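Local coordinates for metallophosphoesterase TT1561-like domain-containing protein (Aquifex aeolicus, PDB 2YVT) that is of unknown function but, as a member of the calcineurin-like metallophosphoesterase superfamily, probably hydrolyses a phosphoester with the help of bound metal ions, at residues K50-A55 with E147-F152. Numbering follows the deposited sequence.
Sequences KEYERA and EFEEDF
Tyr52 carries most of the apolar contact, its side chain running from Phe152 at CB, past Glu149 at CE1 and CD1, to Glu147 at OH. At the root, Tyr52 CB lies 3.5 Å from Phe152 CB, close van der Waals packing where the CA atoms of these two residues are the nearest across the segments. Tyr52 CG is anti to the backbone N (chi1 174°), and the ring it begins continues past Glu149 toward Glu147. The ring and the Glu149 side chain run antiparallel to one another: Glu149 CG stands 3.5 Å from Tyr52 CE1, and the ring and carboxylate planes differ by 41°, so the two groups do not stack flat. Beside this, Glu51 CG touches Phe152 CE1 at 3.8 Å, its carboxylate turned to Arg60 and the backbone of Asn63.

The polar contacts fall into two sets. Within the loop, Glu149 OE2 accepts two backbone donors: Phe152 N at 3.0 Å, nearly straight (167°) and on the anti lone pair, and Asp151 N, also at 3.0 Å but from above the carboxylate plane. An alanine in place of Glu149 would probably leave both amides without this acceptor and the turn before Phe152 less fixed, besides opening a gap against Tyr52 CE1. Across the segments, Glu147 OE1 lies near the plane of the tyrosine ring at its edge, 3.2 Å from Tyr52 OH. A water 2.7 Å from Glu147 OE1 also reaches Glu53 OE1, and Lys155 forms salt bridges with both glutamates, probably easing their mutual repulsion.

Peripheral, with its centre about 19 Å from that of the chain, the contact ties helix 46-57 to the connection between parallel strands 134-144 and 155-157 of a mixed sheet; Lys155 of strand 155-157 links the polar end, and Ile67 of helix 65-86 and Pro62 pack on Phe152.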
loop_
_atom_site.group_PDB
_atom_site.type_symbol
_atom_site.label_atom_id
_atom_site.label_comp_id
_atom_site.label_asym_id
_atom_site.label_seq_id
_atom_site.Cartn_x
_atom_site.Cartn_y
_atom_site.Cartn_z
ATOM N N LYS A 50 -9.220 2.244 17.278
ATOM C CA LYS A 50 -9.218 2.450 18.724
ATOM C C LYS A 50 -10.088 1.425 19.440
ATOM O O LYS A 50 -9.686 0.903 20.476
ATOM C CB LYS A 50 -9.664 3.866 19.089
ATOM C CG LYS A 50 -8.619 4.942 18.820
ATOM C CD LYS A 50 -9.115 6.303 19.290
ATOM C CE LYS A 50 -8.176 7.417 18.857
ATOM N NZ LYS A 50 -6.933 7.454 19.677
ATOM N N GLU A 51 -11.261 1.117 18.882
ATOM C CA GLU A 51 -12.129 0.118 19.515
ATOM C C GLU A 51 -11.454 -1.250 19.549
ATOM O O GLU A 51 -11.475 -1.938 20.571
ATOM C CB GLU A 51 -13.508 0.038 18.850
ATOM C CG GLU A 51 -14.322 -1.207 19.246
ATOM C CD GLU A 51 -14.593 -1.333 20.751
ATOM O OE1 GLU A 51 -14.586 -0.308 21.479
ATOM O OE2 GLU A 51 -14.826 -2.479 21.200
ATOM N N TYR A 52 -10.847 -1.633 18.427
ATOM C CA TYR A 52 -10.116 -2.889 18.344
ATOM C C TYR A 52 -8.996 -2.968 19.385
ATOM O O TYR A 52 -8.898 -3.956 20.121
ATOM C CB TYR A 52 -9.557 -3.066 16.933
ATOM C CG TYR A 52 -8.660 -4.269 16.772
ATOM C CD1 TYR A 52 -9.194 -5.547 16.599
ATOM C CD2 TYR A 52 -7.273 -4.131 16.802
ATOM C CE1 TYR A 52 -8.366 -6.650 16.448
ATOM C CE2 TYR A 52 -6.439 -5.229 16.656
ATOM C CZ TYR A 52 -6.995 -6.486 16.485
ATOM O OH TYR A 52 -6.162 -7.576 16.335
ATOM N N GLU A 53 -8.169 -1.921 19.463
ATOM C CA GLU A 53 -7.028 -1.921 20.384
ATOM C C GLU A 53 -7.486 -1.898 21.842
ATOM O O GLU A 53 -6.975 -2.661 22.658
ATOM C CB GLU A 53 -6.042 -0.778 20.091
ATOM C CG GLU A 53 -5.363 -0.841 18.702
ATOM C CD GLU A 53 -4.569 -2.123 18.431
ATOM O OE1 GLU A 53 -4.202 -2.852 19.386
ATOM O OE2 GLU A 53 -4.306 -2.409 17.237
ATOM N N ARG A 54 -8.468 -1.050 22.148
ATOM C CA ARG A 54 -9.023 -0.967 23.502
ATOM C C ARG A 54 -9.626 -2.295 23.939
ATOM O O ARG A 54 -9.397 -2.748 25.063
ATOM C CB ARG A 54 -10.097 0.123 23.593
ATOM C CG ARG A 54 -9.575 1.552 23.525
ATOM C CD ARG A 54 -8.708 1.912 24.728
ATOM N NE ARG A 54 -9.429 1.836 26.005
ATOM C CZ ARG A 54 -10.124 2.830 26.557
ATOM N NH1 ARG A 54 -10.230 4.012 25.958
ATOM N NH2 ARG A 54 -10.732 2.634 27.719
ATOM N N ALA A 55 -10.379 -2.927 23.036
ATOM C CA ALA A 55 -11.022 -4.197 23.351
ATOM C C ALA A 55 -9.991 -5.271 23.648
ATOM O O ALA A 55 -10.135 -6.021 24.607
ATOM C CB ALA A 55 -11.952 -4.636 22.226
ATOM N N GLU A 147 -0.694 -11.434 14.792
ATOM C CA GLU A 147 -2.015 -10.790 14.748
ATOM C C GLU A 147 -2.738 -11.022 13.424
ATOM O O GLU A 147 -2.123 -10.974 12.364
ATOM C CB GLU A 147 -1.894 -9.288 14.976
ATOM C CG GLU A 147 -1.733 -8.870 16.415
ATOM C CD GLU A 147 -1.956 -7.388 16.575
ATOM O OE1 GLU A 147 -3.086 -6.988 16.957
ATOM O OE2 GLU A 147 -1.018 -6.621 16.267
ATOM N N PHE A 148 -4.047 -11.255 13.494
ATOM C CA PHE A 148 -4.855 -11.540 12.305
ATOM C C PHE A 148 -6.226 -10.893 12.499
ATOM O O PHE A 148 -7.022 -11.339 13.340
ATOM C CB PHE A 148 -4.993 -13.065 12.143
ATOM C CG PHE A 148 -5.329 -13.542 10.745
ATOM C CD1 PHE A 148 -5.179 -14.893 10.432
ATOM C CD2 PHE A 148 -5.776 -12.673 9.748
ATOM C CE1 PHE A 148 -5.471 -15.379 9.162
ATOM C CE2 PHE A 148 -6.071 -13.151 8.455
ATOM C CZ PHE A 148 -5.922 -14.505 8.166
ATOM N N GLU A 149 -6.479 -9.824 11.744
ATOM C CA GLU A 149 -7.740 -9.087 11.810
ATOM C C GLU A 149 -8.047 -8.463 10.450
ATOM O O GLU A 149 -7.139 -7.973 9.770
ATOM C CB GLU A 149 -7.626 -7.987 12.879
ATOM C CG GLU A 149 -8.828 -7.043 12.997
ATOM C CD GLU A 149 -10.128 -7.734 13.385
ATOM O OE1 GLU A 149 -10.099 -8.770 14.083
ATOM O OE2 GLU A 149 -11.199 -7.223 12.999
ATOM N N GLU A 150 -9.323 -8.461 10.060
ATOM C CA GLU A 150 -9.705 -7.847 8.794
ATOM C C GLU A 150 -10.911 -6.927 8.877
ATOM O O GLU A 150 -11.280 -6.328 7.878
ATOM C CB GLU A 150 -9.946 -8.906 7.715
ATOM C CG GLU A 150 -8.736 -9.764 7.398
ATOM C CD GLU A 150 -9.008 -10.758 6.290
ATOM O OE1 GLU A 150 -9.958 -11.572 6.414
ATOM O OE2 GLU A 150 -8.275 -10.723 5.287
ATOM N N ASP A 151 -11.530 -6.822 10.055
ATOM C CA ASP A 151 -12.746 -6.020 10.186
ATOM C C ASP A 151 -12.517 -4.617 10.761
ATOM O O ASP A 151 -12.941 -3.636 10.168
ATOM C CB ASP A 151 -13.805 -6.777 10.997
ATOM C CG ASP A 151 -14.322 -8.013 10.275
ATOM O OD1 ASP A 151 -13.991 -8.209 9.092
ATOM O OD2 ASP A 151 -15.067 -8.797 10.890
ATOM N N PHE A 152 -11.878 -4.525 11.923
ATOM C CA PHE A 152 -11.638 -3.221 12.545
ATOM C C PHE A 152 -10.399 -2.568 11.969
ATOM O O PHE A 152 -10.304 -1.343 11.913
ATOM C CB PHE A 152 -11.473 -3.367 14.054
ATOM C CG PHE A 152 -12.739 -3.735 14.759
ATOM C CD1 PHE A 152 -13.540 -2.748 15.334
ATOM C CD2 PHE A 152 -13.131 -5.070 14.860
ATOM C CE1 PHE A 152 -14.727 -3.092 15.986
ATOM C CE2 PHE A 152 -14.315 -5.422 15.513
ATOM C CZ PHE A 152 -15.110 -4.430 16.078
HETATM O O HOH W 1 -3.286 -5.611 19.254
#